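Serpin-12 (Manduca sexta, PDB 6CJ7) is a serpin, probably a serine protease inhibitor, that controls the prophenoloxidase activation system in larval hemolymph. Local coordinates at residues A[189-194]-A[378-383]. Numbering follows the deposited sequence.
Sequences RNFTLN and MDPTLE
Pro380 lays its CD atom over the centre of the Phe191 ring, 3.5 Å from the centroid and 5° off the ring normal, a CH-pi contact in which the two side chains meet tip to tip. Phe191 carries CG anti to its backbone N (chi1 -178°), and the ring beyond it reaches Pro380. Pro380 CG follows CD over the same ring, 3.7 Å from Phe191 CD2, while Met378 O approaches Phe191 CE1 obliquely at 3.4 Å. Pro358 also touches Phe191, and Pro273 and Phe275 of strand 265-282 pack on Pro380, so this part is buried. An alanine in place of Phe191 would probably open a gap beside Pro380 and leave its CD without the aromatic face. In the serpin fold the contact joins strand 187-192, in sheet C where it pairs with strand 198-215, to the loop leaving strand 370-377, the last strand of sheet B. That loop makes a type I turn from Asp379 to Leu382, opened by an Asx turn: Asp379 OD1 accepts from Thr381 N at 3.0 Å and from Thr381 OG1 at 2.6 Å, both on one face of the carboxylate. Asp379 OD2 forms a salt bridge with Lys199 and is met by Leu193 CD2 at 3.7 Å, the Leu193 and Asp379 side chains crossing at a slant. Toward Asn194 the packing thins: no direct hydrogen bond links the segments, and a water accepts a hydrogen bond from Asn194 N and donates one to Met378 O at 2.9 Å. Beyond it the bent Met378 chain brings CE within 3.8 Å of CB of the exposed Asn194.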
loop_
_atom_site.group_PDB
_atom_site.type_symbol
_atom_site.label_atom_id
_atom_site.label_comp_id
_atom_site.label_asym_id
_atom_site.label_seq_id
_atom_site.Cartn_x
_atom_site.Cartn_y
_atom_site.Cartn_z
ATOM N N ARG A 189 -22.238 -16.488 -6.311
ATOM C CA ARG A 189 -23.183 -15.603 -6.978
ATOM C C ARG A 189 -22.439 -14.908 -8.106
ATOM O O ARG A 189 -21.211 -14.900 -8.134
ATOM C CB ARG A 189 -23.766 -14.559 -6.005
ATOM C CG ARG A 189 -24.256 -15.120 -4.686
ATOM C CD ARG A 189 -24.823 -14.018 -3.804
ATOM N NE ARG A 189 -25.244 -14.512 -2.497
ATOM C CZ ARG A 189 -26.494 -14.861 -2.209
ATOM N NH1 ARG A 189 -27.435 -14.765 -3.141
ATOM N NH2 ARG A 189 -26.799 -15.307 -0.993
ATOM N N ASN A 190 -23.176 -14.304 -9.031
ATOM C CA ASN A 190 -22.506 -13.609 -10.119
ATOM C C ASN A 190 -21.992 -12.238 -9.690
ATOM O O ASN A 190 -22.658 -11.491 -8.969
ATOM C CB ASN A 190 -23.424 -13.469 -11.325
ATOM C CG ASN A 190 -23.297 -14.648 -12.272
ATOM O OD1 ASN A 190 -22.222 -15.234 -12.415
ATOM N ND2 ASN A 190 -24.393 -15.013 -12.902
ATOM N N PHE A 191 -20.776 -11.937 -10.125
ATOM C CA PHE A 191 -20.178 -10.616 -10.039
ATOM C C PHE A 191 -20.169 -10.052 -11.456
ATOM O O PHE A 191 -19.792 -10.759 -12.395
ATOM C CB PHE A 191 -18.759 -10.730 -9.482
ATOM C CG PHE A 191 -18.053 -9.417 -9.299
ATOM C CD1 PHE A 191 -17.459 -8.770 -10.367
ATOM C CD2 PHE A 191 -17.958 -8.847 -8.040
ATOM C CE1 PHE A 191 -16.788 -7.562 -10.179
ATOM C CE2 PHE A 191 -17.307 -7.648 -7.849
ATOM C CZ PHE A 191 -16.710 -6.999 -8.918
ATOM N N THR A 192 -20.613 -8.806 -11.622
ATOM C CA THR A 192 -20.701 -8.192 -12.945
ATOM C C THR A 192 -19.531 -7.238 -13.116
ATOM O O THR A 192 -19.423 -6.246 -12.387
ATOM C CB THR A 192 -22.018 -7.442 -13.150
ATOM O OG1 THR A 192 -23.119 -8.337 -12.942
ATOM C CG2 THR A 192 -22.091 -6.882 -14.581
ATOM N N LEU A 193 -18.665 -7.539 -14.074
ATOM C CA LEU A 193 -17.529 -6.679 -14.345
ATOM C C LEU A 193 -17.982 -5.434 -15.096
ATOM O O LEU A 193 -19.057 -5.398 -15.700
ATOM C CB LEU A 193 -16.473 -7.426 -15.161
ATOM C CG LEU A 193 -15.606 -8.496 -14.490
ATOM C CD1 LEU A 193 -16.382 -9.773 -14.242
ATOM C CD2 LEU A 193 -14.391 -8.776 -15.365
ATOM N N ASN A 194 -17.150 -4.397 -15.036
ATOM C CA ASN A 194 -17.350 -3.246 -15.899
ATOM C C ASN A 194 -17.414 -3.713 -17.345
ATOM O O ASN A 194 -16.570 -4.491 -17.799
ATOM C CB ASN A 194 -16.210 -2.243 -15.703
ATOM C CG ASN A 194 -16.486 -0.906 -16.357
ATOM O OD1 ASN A 194 -17.636 -0.543 -16.590
ATOM N ND2 ASN A 194 -15.427 -0.159 -16.642
ATOM N N MET A 378 -11.760 -4.669 -9.607
ATOM C CA MET A 378 -12.533 -4.855 -10.830
ATOM C C MET A 378 -13.003 -6.285 -11.023
ATOM O O MET A 378 -13.987 -6.507 -11.737
ATOM C CB MET A 378 -11.726 -4.463 -12.075
ATOM C CG MET A 378 -11.190 -3.049 -12.090
ATOM S SD MET A 378 -12.402 -1.739 -11.705
ATOM C CE MET A 378 -13.354 -1.528 -13.274
ATOM N N ASP A 379 -12.291 -7.251 -10.463
ATOM C CA ASP A 379 -12.574 -8.663 -10.709
ATOM C C ASP A 379 -12.010 -9.455 -9.539
ATOM O O ASP A 379 -10.808 -9.736 -9.505
ATOM C CB ASP A 379 -11.942 -9.124 -12.031
ATOM C CG ASP A 379 -12.301 -10.558 -12.399
ATOM O OD1 ASP A 379 -12.835 -11.289 -11.536
ATOM O OD2 ASP A 379 -12.039 -10.961 -13.561
ATOM N N PRO A 380 -12.838 -9.833 -8.562
ATOM C CA PRO A 380 -12.312 -10.525 -7.379
ATOM C C PRO A 380 -11.849 -11.951 -7.643
ATOM O O PRO A 380 -11.299 -12.568 -6.724
ATOM C CB PRO A 380 -13.506 -10.505 -6.412
ATOM C CG PRO A 380 -14.700 -10.523 -7.326
ATOM C CD PRO A 380 -14.299 -9.646 -8.496
ATOM N N THR A 381 -12.064 -12.496 -8.845
ATOM C CA THR A 381 -11.641 -13.858 -9.151
ATOM C C THR A 381 -10.187 -13.934 -9.587
ATOM O O THR A 381 -9.659 -15.039 -9.740
ATOM C CB THR A 381 -12.523 -14.472 -10.247
ATOM O OG1 THR A 381 -12.263 -13.837 -11.512
ATOM C CG2 THR A 381 -13.992 -14.310 -9.899
ATOM N N LEU A 382 -9.538 -12.794 -9.797
ATOM C CA LEU A 382 -8.166 -12.741 -10.273
ATOM C C LEU A 382 -7.265 -12.261 -9.152
ATOM O O LEU A 382 -7.589 -11.293 -8.452
ATOM C CB LEU A 382 -8.042 -11.810 -11.484
ATOM C CG LEU A 382 -8.836 -12.284 -12.703
ATOM C CD1 LEU A 382 -8.773 -11.274 -13.834
ATOM C CD2 LEU A 382 -8.340 -13.639 -13.165
ATOM N N GLU A 383 -6.135 -12.938 -8.985
ATOM C CA GLU A 383 -5.226 -12.631 -7.891
ATOM C C GLU A 383 -4.192 -11.565 -8.228
ATOM O O GLU A 383 -3.494 -11.106 -7.320
ATOM C CB GLU A 383 -4.505 -13.907 -7.441
ATOM C CG GLU A 383 -5.452 -15.035 -7.082
ATOM C CD GLU A 383 -4.852 -16.008 -6.092
ATOM O OE1 GLU A 383 -3.619 -16.217 -6.130
ATOM O OE2 GLU A 383 -5.615 -16.560 -5.269
HETATM O O HOH W 1 -14.610 -4.791 -13.980
#